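Local structure of acyl-CoA thioesterase II (Mycobacterium avium subsp. paratuberculosis, 4R9Z) at the interface of chains A and B. The protein is a double hot-dog thioesterase of the TesB type that probably hydrolyses fatty acyl-CoA thioesters to free fatty acid and coenzyme A. Coordinates in Å, arbitrary orientation; residue numbers count along the deposited sequence, not the author numbering. Chains: chain A/B, Uncharacterized protein.

Contact 1: the interface of chains A and B. Residues chain A 84, 89-91, 109; chain B 67-68, 220.
Strands 84-85, 89-98 and 101-111 of chain A meet strand 218-226 of chain B and the loop residues B:Leu67 and B:Arg68. The guanidinium of B:Arg220 reaches across and is bonded along two of its edges. End-on, NH1 and NH2 both donate to the amide oxygen OE1 of A:Gln84; the NH2 bond, 2.8 Å to OE1, lies in the carbonyl plane on a lone pair, whereas NH1 is tilted from that plane by 29°. Side-on, NE and NH2 share the hydroxyl OG of A:Ser109, with NE 2.8 Å from OG. All four bonds run close to the guanidinium plane and would resist its rotation. With OG anti to the backbone N (chi1 -174°), A:Ser109 points its hydroxyl at the NE/NH2 edge. Over one face of the guanidinium slides the rim of the A:Phe89 ring, the two planes 33° apart, with CD1 3.8 Å from CZ of the arginine. CD2 of B:Leu67 lies off-centre over the opposite face, a methyl that also packs 3.5 Å from CB of A:Ala91. One arginine is thus flanked on both faces and bonded at its rim, a polar tie that, repeated by the two-fold, probably secures a dimer of double hot-dog subunits.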
ATOM      1  N   GLN A  84      -2.540  17.612  -2.202  1.00 20.97           N
ATOM      2  CA  GLN A  84      -3.880  18.173  -2.116  1.00 18.82           C
ATOM      3  C   GLN A  84      -4.139  18.763  -0.735  1.00 27.71           C
ATOM      4  O   GLN A  84      -3.694  18.232   0.285  1.00 27.14           O
ATOM      5  CB  GLN A  84      -4.943  17.132  -2.454  1.00 24.95           C
ATOM      6  CG  GLN A  84      -5.340  16.238  -1.309  1.00 34.22           C
ATOM      7  CD  GLN A  84      -6.815  15.929  -1.314  1.00 30.52           C
ATOM      8  OE1 GLN A  84      -7.244  14.897  -0.804  1.00 34.76           O
ATOM      9  NE2 GLN A  84      -7.604  16.826  -1.889  1.00 26.99           N
ATOM     10  N   PHE A  89      -9.685  16.482   3.387  1.00 34.32           N
ATOM     11  CA  PHE A  89      -8.465  15.686   3.251  1.00 29.93           C
ATOM     12  C   PHE A  89      -7.228  16.519   2.927  1.00 35.20           C
ATOM     13  O   PHE A  89      -7.321  17.601   2.347  1.00 35.55           O
ATOM     14  CB  PHE A  89      -8.634  14.625   2.167  1.00 22.32           C
ATOM     15  CG  PHE A  89      -9.459  13.454   2.589  1.00 31.10           C
ATOM     16  CD1 PHE A  89      -8.901  12.434   3.340  1.00 23.58           C
ATOM     17  CD2 PHE A  89     -10.795  13.366   2.228  1.00 31.90           C
ATOM     18  CE1 PHE A  89      -9.659  11.348   3.727  1.00 30.33           C
ATOM     19  CE2 PHE A  89     -11.559  12.285   2.610  1.00 30.36           C
ATOM     20  CZ  PHE A  89     -10.991  11.273   3.361  1.00 35.80           C
ATOM     21  N   SER A  90      -6.069  16.000   3.316  1.00 28.56           N
ATOM     22  CA  SER A  90      -4.787  16.513   2.852  1.00 25.83           C
ATOM     23  C   SER A  90      -3.947  15.341   2.352  1.00 22.62           C
ATOM     24  O   SER A  90      -4.079  14.232   2.853  1.00 22.68           O
ATOM     25  CB  SER A  90      -4.051  17.255   3.968  1.00 26.44           C
ATOM     26  OG  SER A  90      -4.744  18.423   4.366  1.00 34.38           O
ATOM     27  N   ALA A  91      -3.094  15.579   1.362  1.00 20.57           N
ATOM     28  CA  ALA A  91      -2.178  14.543   0.896  1.00 14.92           C
ATOM     29  C   ALA A  91      -0.798  15.129   0.691  1.00 21.16           C
ATOM     30  O   ALA A  91      -0.659  16.256   0.220  1.00 24.38           O
ATOM     31  CB  ALA A  91      -2.667  13.917  -0.374  1.00 21.54           C
ATOM     32  N   SER A 109      -1.719  10.527   3.604  1.00 19.54           N
ATOM     33  CA  SER A 109      -3.017  11.161   3.527  1.00 16.60           C
ATOM     34  C   SER A 109      -3.489  11.506   4.934  1.00 21.01           C
ATOM     35  O   SER A 109      -3.204  10.778   5.886  1.00 24.00           O
ATOM     36  CB  SER A 109      -4.005  10.232   2.809  1.00 23.93           C
ATOM     37  OG  SER A 109      -5.260  10.846   2.578  1.00 23.45           O
TER
ATOM     38  N   LEU B  67      -7.034  11.613  -5.416  1.00 25.75           N
ATOM     39  CA  LEU B  67      -7.039  12.854  -4.661  1.00 30.26           C
ATOM     40  C   LEU B  67      -8.226  13.726  -4.999  1.00 32.07           C
ATOM     41  O   LEU B  67      -8.853  14.307  -4.114  1.00 41.16           O
ATOM     42  CB  LEU B  67      -5.747  13.637  -4.910  1.00 29.33           C
ATOM     43  CG  LEU B  67      -4.436  12.919  -4.593  1.00 28.87           C
ATOM     44  CD1 LEU B  67      -3.252  13.805  -4.951  1.00 28.90           C
ATOM     45  CD2 LEU B  67      -4.402  12.521  -3.126  1.00 21.51           C
ATOM     46  N   ARG B  68      -8.515  13.830  -6.287  1.00 36.91           N
ATOM     47  CA  ARG B  68      -9.592  14.684  -6.755  1.00 36.88           C
ATOM     48  C   ARG B  68     -10.394  13.982  -7.846  1.00 32.44           C
ATOM     49  O   ARG B  68      -9.833  13.239  -8.655  1.00 32.57           O
ATOM     50  CB  ARG B  68      -9.025  16.017  -7.250  1.00 33.86           C
ATOM     51  CG  ARG B  68      -9.626  17.217  -6.546  1.00 48.11           C
ATOM     52  CD  ARG B  68      -8.574  18.182  -6.017  1.00 51.23           C
ATOM     53  NE  ARG B  68      -8.558  19.441  -6.764  1.00 61.41           N
ATOM     54  CZ  ARG B  68      -9.488  20.388  -6.659  1.00 59.33           C
ATOM     55  NH1 ARG B  68     -10.517  20.227  -5.838  1.00 55.53           N
ATOM     56  NH2 ARG B  68      -9.391  21.498  -7.382  1.00 51.82           N
ATOM     57  N   ARG B 220      -9.954   6.301  -1.959  1.00 26.62           N
ATOM     58  CA  ARG B 220      -8.913   7.225  -1.532  1.00 26.64           C
ATOM     59  C   ARG B 220      -7.539   6.726  -1.957  1.00 26.20           C
ATOM     60  O   ARG B 220      -6.722   7.493  -2.465  1.00 30.45           O
ATOM     61  CB  ARG B 220      -8.967   7.427  -0.020  1.00 21.82           C
ATOM     62  CG  ARG B 220      -7.919   8.380   0.513  1.00 26.16           C
ATOM     63  CD  ARG B 220      -7.963   9.718  -0.194  1.00 18.81           C
ATOM     64  NE  ARG B 220      -7.081  10.696   0.436  1.00 25.93           N
ATOM     65  CZ  ARG B 220      -7.005  11.975   0.076  1.00 27.13           C
ATOM     66  NH1 ARG B 220      -7.752  12.427  -0.920  1.00 22.36           N
ATOM     67  NH2 ARG B 220      -6.178  12.801   0.702  1.00 23.37           N
TER

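Contact 2: the interface of chains A and B. Residues chain A 65, 221, 223, 270; chain B 61-63, 225.
A:Asp221 and A:Tyr65 reach from strands 218-226 and 61-66 of chain A toward B:Ser61, B:His63 and B:Trp225. The aspartate is probably the catalytic one of the TesB family. Followed outward, A:Asp221 begins with CB, loosely packed 4.1 Å from NE2 of B:His63. Its CG lies between the backbone N and the carbonyl carbon (chi1 58°), which turns the carboxylate toward chain B. There CG sits at the edge of the B:Trp225 indole, and OD1 takes a weak hydrogen bond from NE1 of that ring, 3.4 Å away. OD2 lies 3.3 Å from the hydroxyl OG of B:Ser61, met nearly along its own C-O axis, and also lies in the plane of the B:His63 imidazole at its edge.

The serine OG is the meeting point of the patch. OE1 of A:Glu270 is a second acceptor 3.0 Å from OG, on its syn lone pair; the hydroxyl can serve one carboxylate at a time or share its hydrogen between them. OG also hydrogen-bonds the phenol OH of A:Tyr65, in the plane of the tyrosine ring, and there the phenol may be the donor. The glutamate chain is extended beyond CG, and its carboxylate stands nearly upright to the indole, the planes 86° apart, with CD at the indole edge. A:Tyr65 also packs against B:His63, their rings edge-to-face at 71°, and the nearest carbons there are tyrosine CE2 and imidazole CD2, 3.4 Å apart.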
ATOM      1  N   TYR A  65       8.165   3.920  -0.393  1.00 24.84           N
ATOM      2  CA  TYR A  65       9.103   3.086  -1.142  1.00 23.38           C
ATOM      3  C   TYR A  65      10.522   3.339  -0.658  1.00 22.92           C
ATOM      4  O   TYR A  65      10.936   4.484  -0.540  1.00 28.42           O
ATOM      5  CB  TYR A  65       9.021   3.370  -2.638  1.00 16.90           C
ATOM      6  CG  TYR A  65       8.068   2.472  -3.381  1.00 21.24           C
ATOM      7  CD1 TYR A  65       8.302   1.105  -3.486  1.00 22.42           C
ATOM      8  CD2 TYR A  65       6.939   2.991  -3.986  1.00 15.45           C
ATOM      9  CE1 TYR A  65       7.426   0.284  -4.166  1.00 20.57           C
ATOM     10  CE2 TYR A  65       6.062   2.181  -4.669  1.00 24.54           C
ATOM     11  CZ  TYR A  65       6.307   0.829  -4.758  1.00 22.54           C
ATOM     12  OH  TYR A  65       5.425   0.030  -5.443  1.00 21.85           O
ATOM     13  N   ASP A 221       9.093  -1.654   0.170  1.00 22.81           N
ATOM     14  CA  ASP A 221       8.068  -0.666   0.483  1.00 29.36           C
ATOM     15  C   ASP A 221       7.345  -0.987   1.782  1.00 28.67           C
ATOM     16  O   ASP A 221       7.384  -2.115   2.269  1.00 31.47           O
ATOM     17  CB  ASP A 221       7.044  -0.513  -0.660  1.00 26.33           C
ATOM     18  CG  ASP A 221       6.328  -1.810  -1.014  1.00 34.40           C
ATOM     19  OD1 ASP A 221       5.770  -2.461  -0.103  1.00 44.43           O
ATOM     20  OD2 ASP A 221       6.291  -2.159  -2.216  1.00 33.84           O
ATOM     21  N   SER A 223       3.563   0.025   3.926  1.00 21.35           N
ATOM     22  CA  SER A 223       2.246   0.648   3.849  1.00 15.89           C
ATOM     23  C   SER A 223       1.485   0.488   5.152  1.00 21.18           C
ATOM     24  O   SER A 223       1.379  -0.607   5.702  1.00 22.39           O
ATOM     25  CB  SER A 223       1.426   0.064   2.698  1.00 19.03           C
ATOM     26  OG  SER A 223       1.835   0.612   1.460  1.00 28.17           O
ATOM     27  N   GLU A 270       6.686  -5.074   1.595  1.00 27.43           N
ATOM     28  CA  GLU A 270       7.325  -5.882   0.577  1.00 27.49           C
ATOM     29  C   GLU A 270       8.827  -5.776   0.760  1.00 26.10           C
ATOM     30  O   GLU A 270       9.352  -4.680   0.930  1.00 30.81           O
ATOM     31  CB  GLU A 270       6.901  -5.413  -0.810  1.00 28.03           C
ATOM     32  CG  GLU A 270       7.403  -6.252  -1.958  1.00 27.80           C
ATOM     33  CD  GLU A 270       6.911  -5.724  -3.286  1.00 36.22           C
ATOM     34  OE1 GLU A 270       6.950  -4.485  -3.484  1.00 30.83           O
ATOM     35  OE2 GLU A 270       6.471  -6.542  -4.123  1.00 40.50           O
TER
ATOM     36  N   SER B  61       4.819  -3.924  -7.835  1.00 23.41           N
ATOM     37  CA  SER B  61       3.916  -3.246  -6.907  1.00 20.65           C
ATOM     38  C   SER B  61       3.599  -1.829  -7.360  1.00 20.62           C
ATOM     39  O   SER B  61       4.341  -1.229  -8.132  1.00 28.88           O
ATOM     40  CB  SER B  61       4.492  -3.227  -5.483  1.00 17.20           C
ATOM     41  OG  SER B  61       5.698  -2.498  -5.407  1.00 25.55           O
ATOM     42  N   VAL B  62       2.498  -1.289  -6.849  1.00 20.33           N
ATOM     43  CA  VAL B  62       2.060   0.054  -7.199  1.00 22.53           C
ATOM     44  C   VAL B  62       1.131   0.607  -6.113  1.00 23.63           C
ATOM     45  O   VAL B  62       0.257  -0.091  -5.600  1.00 28.99           O
ATOM     46  CB  VAL B  62       1.341   0.082  -8.585  1.00 25.37           C
ATOM     47  CG1 VAL B  62       0.187  -0.907  -8.624  1.00 19.29           C
ATOM     48  CG2 VAL B  62       0.850   1.485  -8.921  1.00 21.12           C
ATOM     49  N   HIS B  63       1.337   1.869  -5.759  1.00 21.92           N
ATOM     50  CA  HIS B  63       0.530   2.521  -4.743  1.00 18.87           C
ATOM     51  C   HIS B  63      -0.073   3.783  -5.324  1.00 23.92           C
ATOM     52  O   HIS B  63       0.649   4.650  -5.804  1.00 31.07           O
ATOM     53  CB  HIS B  63       1.378   2.835  -3.514  1.00 19.42           C
ATOM     54  CG  HIS B  63       2.042   1.629  -2.926  1.00 23.13           C
ATOM     55  ND1 HIS B  63       1.429   0.824  -1.993  1.00 20.21           N
ATOM     56  CD2 HIS B  63       3.257   1.079  -3.158  1.00 27.52           C
ATOM     57  CE1 HIS B  63       2.242  -0.165  -1.665  1.00 23.59           C
ATOM     58  NE2 HIS B  63       3.358  -0.032  -2.358  1.00 25.72           N
ATOM     59  N   TRP B 225       0.227  -5.618  -4.968  1.00 30.69           N
ATOM     60  CA  TRP B 225       1.507  -6.309  -5.023  1.00 27.59           C
ATOM     61  C   TRP B 225       1.384  -7.518  -5.942  1.00 32.85           C
ATOM     62  O   TRP B 225       0.576  -8.416  -5.703  1.00 32.37           O
ATOM     63  CB  TRP B 225       1.955  -6.734  -3.621  1.00 26.37           C
ATOM     64  CG  TRP B 225       2.118  -5.586  -2.676  1.00 27.03           C
ATOM     65  CD1 TRP B 225       3.273  -4.920  -2.386  1.00 32.63           C
ATOM     66  CD2 TRP B 225       1.087  -4.954  -1.907  1.00 26.68           C
ATOM     67  NE1 TRP B 225       3.027  -3.918  -1.478  1.00 27.68           N
ATOM     68  CE2 TRP B 225       1.693  -3.919  -1.170  1.00 20.13           C
ATOM     69  CE3 TRP B 225      -0.288  -5.167  -1.768  1.00 27.75           C
ATOM     70  CZ2 TRP B 225       0.974  -3.101  -0.309  1.00 18.16           C
ATOM     71  CZ3 TRP B 225      -0.998  -4.352  -0.911  1.00 24.28           C
ATOM     72  CH2 TRP B 225      -0.365  -3.330  -0.192  1.00 19.23           C
TER

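Contact 3: the interface of chains A and B. Residues chain A 220, 249, 270, 272; chain B 60-61, 89, 111, 225.
A:Glu270 and B:His60 make the polar link of this patch. The imidazole ND1 of B:His60 donates to the carboxylate oxygen OE2 of A:Glu270 at 3.1 Å, coming in from above the carboxylate plane, 41° out of it. The N-H is aimed at OE2; OE1, the oxygen that also takes the B:Ser61 hydroxyl, lies beside it at the ring edge, near both ND1 and CE1. The carboxylate would probably favour a proton on ND1.

Apolar packing closes over the histidine. The methyl CD1 of A:Leu249 rests on one imidazole face in a CH-pi contact, 3.6 Å from the ring centroid, and touches CD of B:Lys111 at 3.7 Å; the other methyl, CD2, points to the rim of B:Phe89.

Aromatic contacts centre on B:Phe89, which lies alongside the guanidinium of A:Arg220 as the two-fold twin of the packing in the other chain pairing, and sends CZ and CE2 on to A:Tyr272. Its far edge meets the tyrosine ring edge-to-face, the planes 87° apart and the centroids 4.8 Å from each other. Phenyl CE2 sits over the centre of the tyrosine face, while CZ approaches tyrosine CD1 to 3.4 Å.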
ATOM      1  N   ARG A 220      11.622  -3.019   0.555  1.00 20.24           N
ATOM      2  CA  ARG A 220      11.297  -2.245  -0.617  1.00 20.01           C
ATOM      3  C   ARG A 220      10.154  -1.244  -0.435  1.00 26.58           C
ATOM      4  O   ARG A 220      10.214  -0.126  -0.802  1.00 27.77           O
ATOM      5  CB  ARG A 220      11.051  -3.162  -1.782  1.00 18.51           C
ATOM      6  CG  ARG A 220      10.820  -2.429  -3.062  1.00 28.26           C
ATOM      7  CD  ARG A 220      11.968  -1.570  -3.485  1.00 21.21           C
ATOM      8  NE  ARG A 220      11.754  -1.180  -4.840  1.00 27.47           N
ATOM      9  CZ  ARG A 220      12.611  -0.523  -5.567  1.00 27.42           C
ATOM     10  NH1 ARG A 220      13.763  -0.180  -5.089  1.00 29.92           N
ATOM     11  NH2 ARG A 220      12.298  -0.228  -6.785  1.00 27.36           N
ATOM     12  N   LEU A 249      11.010 -11.377  -3.938  1.00 36.80           N
ATOM     13  CA  LEU A 249      10.106 -10.440  -3.284  1.00 42.40           C
ATOM     14  C   LEU A 249       9.102 -11.152  -2.375  1.00 42.20           C
ATOM     15  O   LEU A 249       8.258 -11.922  -2.841  1.00 38.23           O
ATOM     16  CB  LEU A 249       9.365  -9.614  -4.334  1.00 33.00           C
ATOM     17  CG  LEU A 249      10.267  -8.692  -5.150  1.00 33.82           C
ATOM     18  CD1 LEU A 249       9.514  -8.103  -6.328  1.00 31.09           C
ATOM     19  CD2 LEU A 249      10.828  -7.591  -4.267  1.00 31.63           C
ATOM     20  N   GLU A 270       6.686  -5.074   1.595  1.00 27.43           N
ATOM     21  CA  GLU A 270       7.325  -5.882   0.577  1.00 27.49           C
ATOM     22  C   GLU A 270       8.827  -5.776   0.760  1.00 26.10           C
ATOM     23  O   GLU A 270       9.352  -4.680   0.930  1.00 30.81           O
ATOM     24  CB  GLU A 270       6.901  -5.413  -0.810  1.00 28.03           C
ATOM     25  CG  GLU A 270       7.403  -6.252  -1.958  1.00 27.80           C
ATOM     26  CD  GLU A 270       6.911  -5.724  -3.286  1.00 36.22           C
ATOM     27  OE1 GLU A 270       6.950  -4.485  -3.484  1.00 30.83           O
ATOM     28  OE2 GLU A 270       6.471  -6.542  -4.123  1.00 40.50           O
ATOM     29  N   TYR A 272      12.948  -7.285  -0.339  1.00 30.20           N
ATOM     30  CA  TYR A 272      13.789  -7.926  -1.338  1.00 36.52           C
ATOM     31  C   TYR A 272      14.833  -8.835  -0.703  1.00 39.53           C
ATOM     32  O   TYR A 272      15.589  -8.417   0.180  1.00 33.89           O
ATOM     33  CB  TYR A 272      14.474  -6.857  -2.195  1.00 40.04           C
ATOM     34  CG  TYR A 272      15.430  -7.369  -3.257  1.00 37.99           C
ATOM     35  CD1 TYR A 272      14.982  -8.163  -4.305  1.00 40.07           C
ATOM     36  CD2 TYR A 272      16.781  -7.040  -3.217  1.00 33.01           C
ATOM     37  CE1 TYR A 272      15.855  -8.618  -5.282  1.00 46.77           C
ATOM     38  CE2 TYR A 272      17.659  -7.488  -4.187  1.00 33.31           C
ATOM     39  CZ  TYR A 272      17.193  -8.279  -5.215  1.00 44.31           C
ATOM     40  OH  TYR A 272      18.063  -8.732  -6.182  1.00 43.83           O
TER
ATOM     41  N   HIS B  60       6.011  -4.896 -10.010  1.00 28.52           N
ATOM     42  CA  HIS B  60       5.767  -5.873  -8.969  1.00 25.33           C
ATOM     43  C   HIS B  60       4.934  -5.252  -7.842  1.00 30.68           C
ATOM     44  O   HIS B  60       4.396  -5.972  -6.999  1.00 32.98           O
ATOM     45  CB  HIS B  60       7.085  -6.442  -8.448  1.00 17.30           C
ATOM     46  CG  HIS B  60       7.963  -5.436  -7.773  1.00 28.62           C
ATOM     47  ND1 HIS B  60       7.810  -5.089  -6.451  1.00 26.67           N
ATOM     48  CD2 HIS B  60       9.003  -4.707  -8.242  1.00 30.51           C
ATOM     49  CE1 HIS B  60       8.725  -4.191  -6.126  1.00 24.75           C
ATOM     50  NE2 HIS B  60       9.460  -3.943  -7.191  1.00 26.31           N
ATOM     51  N   SER B  61       4.819  -3.924  -7.835  1.00 23.41           N
ATOM     52  CA  SER B  61       3.916  -3.246  -6.907  1.00 20.65           C
ATOM     53  C   SER B  61       3.599  -1.829  -7.360  1.00 20.62           C
ATOM     54  O   SER B  61       4.341  -1.229  -8.132  1.00 28.88           O
ATOM     55  CB  SER B  61       4.492  -3.227  -5.483  1.00 17.20           C
ATOM     56  OG  SER B  61       5.698  -2.498  -5.407  1.00 25.55           O
ATOM     57  N   PHE B  89      16.298  -2.865  -9.961  1.00 38.74           N
ATOM     58  CA  PHE B  89      15.005  -2.227  -9.743  1.00 31.92           C
ATOM     59  C   PHE B  89      14.823  -0.900 -10.468  1.00 33.66           C
ATOM     60  O   PHE B  89      15.779  -0.167 -10.728  1.00 36.53           O
ATOM     61  CB  PHE B  89      14.785  -1.991  -8.244  1.00 32.00           C
ATOM     62  CG  PHE B  89      14.424  -3.225  -7.477  1.00 33.07           C
ATOM     63  CD1 PHE B  89      13.121  -3.695  -7.471  1.00 33.54           C
ATOM     64  CD2 PHE B  89      15.388  -3.913  -6.754  1.00 36.74           C
ATOM     65  CE1 PHE B  89      12.783  -4.832  -6.763  1.00 42.02           C
ATOM     66  CE2 PHE B  89      15.060  -5.050  -6.047  1.00 42.26           C
ATOM     67  CZ  PHE B  89      13.754  -5.512  -6.050  1.00 47.98           C
ATOM     68  N   LYS B 111      11.096  -4.655 -11.686  1.00 26.48           N
ATOM     69  CA  LYS B 111      12.374  -5.348 -11.762  1.00 34.23           C
ATOM     70  C   LYS B 111      12.432  -6.276 -12.965  1.00 41.66           C
ATOM     71  O   LYS B 111      11.419  -6.528 -13.620  1.00 41.96           O
ATOM     72  CB  LYS B 111      12.653  -6.133 -10.482  1.00 34.57           C
ATOM     73  CG  LYS B 111      11.632  -7.198 -10.167  1.00 44.34           C
ATOM     74  CD  LYS B 111      12.084  -8.033  -8.980  1.00 38.43           C
ATOM     75  CE  LYS B 111      13.414  -8.709  -9.263  1.00 49.25           C
ATOM     76  NZ  LYS B 111      13.527 -10.010  -8.554  1.00 53.09           N
ATOM     77  N   TRP B 225       0.227  -5.618  -4.968  1.00 30.69           N
ATOM     78  CA  TRP B 225       1.507  -6.309  -5.023  1.00 27.59           C
ATOM     79  C   TRP B 225       1.384  -7.518  -5.942  1.00 32.85           C
ATOM     80  O   TRP B 225       0.576  -8.416  -5.703  1.00 32.37           O
ATOM     81  CB  TRP B 225       1.955  -6.734  -3.621  1.00 26.37           C
ATOM     82  CG  TRP B 225       2.118  -5.586  -2.676  1.00 27.03           C
ATOM     83  CD1 TRP B 225       3.273  -4.920  -2.386  1.00 32.63           C
ATOM     84  CD2 TRP B 225       1.087  -4.954  -1.907  1.00 26.68           C
ATOM     85  NE1 TRP B 225       3.027  -3.918  -1.478  1.00 27.68           N
ATOM     86  CE2 TRP B 225       1.693  -3.919  -1.170  1.00 20.13           C
ATOM     87  CE3 TRP B 225      -0.288  -5.167  -1.768  1.00 27.75           C
ATOM     88  CZ2 TRP B 225       0.974  -3.101  -0.309  1.00 18.16           C
ATOM     89  CZ3 TRP B 225      -0.998  -4.352  -0.911  1.00 24.28           C
ATOM     90  CH2 TRP B 225      -0.365  -3.330  -0.192  1.00 19.23           C
TER

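Contacts 2 and 3 are neighbours, with C-alpha centres about 7 Å apart, and they share A:Glu270, B:Ser61 and B:Trp225. Contact 1 lies farther off, about 18 Å from contact 2 and 25 Å from contact 3. Strand 218-226 takes part in all three: chain B supplies its Arg220 in contact 1, chain A in contact 3. Phe89 likewise changes chain between contacts 1 and 3, as the two-fold demands, so these patches sample the surroundings of Arg220 in each of the two chains. Glu270 joins contacts 2 and 3 into one polar patch. Two separated regions, each repeated by the two-fold, thus hold together what is probably the biological dimer.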